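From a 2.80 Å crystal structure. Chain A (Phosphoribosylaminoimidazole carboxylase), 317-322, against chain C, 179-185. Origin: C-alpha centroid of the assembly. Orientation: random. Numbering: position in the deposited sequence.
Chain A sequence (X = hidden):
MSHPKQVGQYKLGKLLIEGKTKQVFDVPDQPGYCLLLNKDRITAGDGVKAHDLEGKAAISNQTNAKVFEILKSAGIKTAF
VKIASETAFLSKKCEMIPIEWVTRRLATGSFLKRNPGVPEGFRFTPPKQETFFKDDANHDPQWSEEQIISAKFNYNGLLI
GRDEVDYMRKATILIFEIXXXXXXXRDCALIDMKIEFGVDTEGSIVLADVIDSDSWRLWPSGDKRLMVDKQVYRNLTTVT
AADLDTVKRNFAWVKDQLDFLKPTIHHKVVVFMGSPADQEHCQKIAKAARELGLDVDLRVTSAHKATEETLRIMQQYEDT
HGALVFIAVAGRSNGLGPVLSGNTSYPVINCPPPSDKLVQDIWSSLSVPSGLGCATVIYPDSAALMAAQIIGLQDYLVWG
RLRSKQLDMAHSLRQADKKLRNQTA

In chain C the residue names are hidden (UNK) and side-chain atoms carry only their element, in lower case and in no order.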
# COMPACT_ATOMS: atom_id res chain seq x y z
N TYR A 317 18.99 -30.05 17.79
CA TYR A 317 18.36 -29.40 18.94
C TYR A 317 17.16 -30.22 19.42
O TYR A 317 16.82 -30.20 20.60
CB TYR A 317 17.97 -27.96 18.60
CG TYR A 317 19.14 -27.01 18.64
CD1 TYR A 317 19.72 -26.68 19.85
CD2 TYR A 317 19.67 -26.47 17.49
CE1 TYR A 317 20.80 -25.83 19.92
CE2 TYR A 317 20.75 -25.62 17.54
CZ TYR A 317 21.32 -25.30 18.76
OH TYR A 317 22.40 -24.45 18.85
N GLU A 318 16.57 -30.97 18.50
CA GLU A 318 15.42 -31.81 18.79
C GLU A 318 15.76 -33.08 19.60
O GLU A 318 14.86 -33.80 20.04
CB GLU A 318 14.71 -32.19 17.49
CG GLU A 318 13.79 -31.10 16.96
CD GLU A 318 12.88 -31.60 15.84
OE1 GLU A 318 11.75 -31.08 15.70
OE2 GLU A 318 13.30 -32.52 15.12
N ASP A 319 17.06 -33.33 19.77
CA ASP A 319 17.55 -34.37 20.67
C ASP A 319 17.65 -33.81 22.09
O ASP A 319 18.76 -33.56 22.59
CB ASP A 319 18.93 -34.84 20.21
CG ASP A 319 19.50 -35.98 21.06
OD1 ASP A 319 18.74 -36.71 21.75
OD2 ASP A 319 20.75 -36.14 21.01
N THR A 320 16.50 -33.64 22.73
CA THR A 320 16.46 -33.10 24.08
C THR A 320 15.28 -33.68 24.83
O THR A 320 14.41 -34.29 24.21
CB THR A 320 16.29 -31.55 24.05
OG1 THR A 320 16.37 -31.01 25.38
CG2 THR A 320 14.96 -31.14 23.39
N HIS A 321 15.27 -33.52 26.15
CA HIS A 321 14.04 -33.75 26.92
C HIS A 321 13.61 -32.46 27.62
O HIS A 321 12.61 -32.42 28.34
CB HIS A 321 14.18 -34.93 27.87
CG HIS A 321 14.13 -36.26 27.18
ND1 HIS A 321 14.96 -37.31 27.50
CD2 HIS A 321 13.31 -36.71 26.20
CE1 HIS A 321 14.68 -38.35 26.73
NE2 HIS A 321 13.67 -38.01 25.94
N GLY A 322 14.33 -31.38 27.35
CA GLY A 322 13.95 -30.08 27.85
C GLY A 322 13.07 -29.33 26.88
O GLY A 322 12.73 -29.84 25.81
N UNK C 179 7.69 -42.62 21.67
CA UNK C 179 7.97 -43.48 22.81
C UNK C 179 9.15 -42.98 23.63
O UNK C 179 9.14 -43.07 24.85
c UNK C 179 6.87 -45.48 21.75
c UNK C 179 7.04 -46.85 21.18
c UNK C 179 8.18 -44.92 22.33
c UNK C 179 5.83 -45.51 22.86
N UNK C 180 10.14 -42.40 22.97
CA UNK C 180 11.30 -41.83 23.65
C UNK C 180 10.83 -40.74 24.59
O UNK C 180 11.20 -40.70 25.77
c UNK C 180 12.28 -41.26 22.61
o UNK C 180 13.94 -39.73 20.89
c UNK C 180 14.46 -40.06 21.99
c UNK C 180 13.57 -40.63 23.13
o UNK C 180 15.68 -39.92 22.21
N UNK C 181 9.93 -39.91 24.08
CA UNK C 181 9.38 -38.81 24.85
C UNK C 181 8.58 -39.36 26.02
O UNK C 181 8.73 -38.89 27.16
c UNK C 181 10.06 -35.32 22.78
c UNK C 181 8.48 -37.95 23.96
n UNK C 181 11.37 -34.59 22.68
c UNK C 181 8.49 -36.50 24.34
c UNK C 181 9.85 -35.85 24.19
N UNK C 182 7.76 -40.38 25.75
CA UNK C 182 7.00 -41.04 26.81
C UNK C 182 7.89 -41.65 27.89
O UNK C 182 7.72 -41.34 29.06
c UNK C 182 6.06 -42.08 26.24
N UNK C 183 8.85 -42.49 27.53
CA UNK C 183 9.69 -43.14 28.55
C UNK C 183 10.49 -42.14 29.38
O UNK C 183 10.87 -42.43 30.51
c UNK C 183 8.40 -48.56 28.82
c UNK C 183 8.93 -47.48 28.11
c UNK C 183 9.53 -46.38 28.75
c UNK C 183 10.64 -44.18 27.92
c UNK C 183 9.07 -47.42 30.85
c UNK C 183 9.62 -46.05 26.55
c UNK C 183 9.97 -45.49 27.72
c UNK C 183 8.48 -48.51 30.18
c UNK C 183 9.60 -46.36 30.15
n UNK C 183 9.00 -47.25 26.76
N UNK C 184 10.68 -40.95 28.83
CA UNK C 184 11.44 -39.92 29.51
C UNK C 184 10.70 -39.34 30.72
O UNK C 184 11.30 -38.65 31.55
c UNK C 184 11.79 -38.82 28.54
N UNK C 185 9.40 -39.63 30.80
CA UNK C 185 8.62 -39.25 31.97
C UNK C 185 8.93 -40.11 33.18
O UNK C 185 8.78 -39.67 34.31
c UNK C 185 7.12 -39.36 31.68
c UNK C 185 5.03 -38.62 30.56
c UNK C 185 6.53 -38.39 30.67
c UNK C 185 6.86 -36.97 31.09

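Position C179 carries four side-chain carbons and no heteroatom. The chain forks at the second carbon, which is the pattern of leucine rather than isoleucine or valine. It does not reach the chain A stretch. This is Leu C179. It sits in a helix that begins earlier in the chain, and its carbonyl oxygen accepts the backbone amide of position C183.

Position C180 has three side-chain carbons, the third carrying two oxygens. The count and the forked oxygen end fit glutamate; glutamine would need a nitrogen in place of one oxygen. The CA-to-CB bond points sideways, but the end of the side chain comes nearer to the chain A stretch. The side chain comes near His A321, and one of its oxygens comes near Asp A319. This is Glu C180. Its CG lies 3.8 Å from NE2 of His A321, and its backbone O lies 3.7 Å from the same NE2. Its OE1 stands 4.5 Å from OD1 of Asp A319. These are like charges, so the pair gains nothing by itself. Both carboxylates are hydrogen-bonded elsewhere in the structure.

Position C181 shows four carbons in a row ending in nitrogen. An unbranched chain of this length with a terminal nitrogen is lysine. The nitrogen reaches the backbone of chain A near Thr A320, and the carbons pass the His A321 ring. This is Lys C181. Its NZ donates a weak hydrogen bond to O of Thr A320, at 3.4 Å. Its CD lies 4.1 Å from CD2 of His A321, at the edge of the ring and near its plane. The side chain is bent, with chi2 and chi3 both p, and chi4 is t.

Position C182 has one side-chain carbon. The CA-to-CB bond points away from the chain A stretch and the methyl touches none of it. This is Ala C182.

Position C183 has one carbon followed by fused five- and six-membered rings holding eight carbons and one nitrogen. The side chain touches nothing of the chain A stretch, and its end leads away from it. Only tryptophan has this indole. Trp C183 is buried, and its ring takes no part in the contact.

Position C184 again has a single side-chain carbon. It points toward the chain A stretch and lies over one face of the His A321 ring. This is Ala C184. Its CB is 3.3 Å from NE2 of His A321 and sits almost on the ring normal, 11° off, in a CH-pi contact.

Position C185 has four carbons forked at the second. Its side chain is out of reach of the chain A stretch. This is Leu C185, and it is exposed.

The contact is small, with 225 Å² buried over both sides. His A321 supplies most of chain A's share. Its ring meets the Ala C184 methyl on one face and the Lys C181 chain at its edge. The lysine nitrogen adds one weak polar link to the loop. Within that loop, the amide N of Gly A322 bonds to OG1 of Thr A320 at 2.9 Å, tying together the residues flanking the histidine.

Chain C 179-185: LEKAWAL
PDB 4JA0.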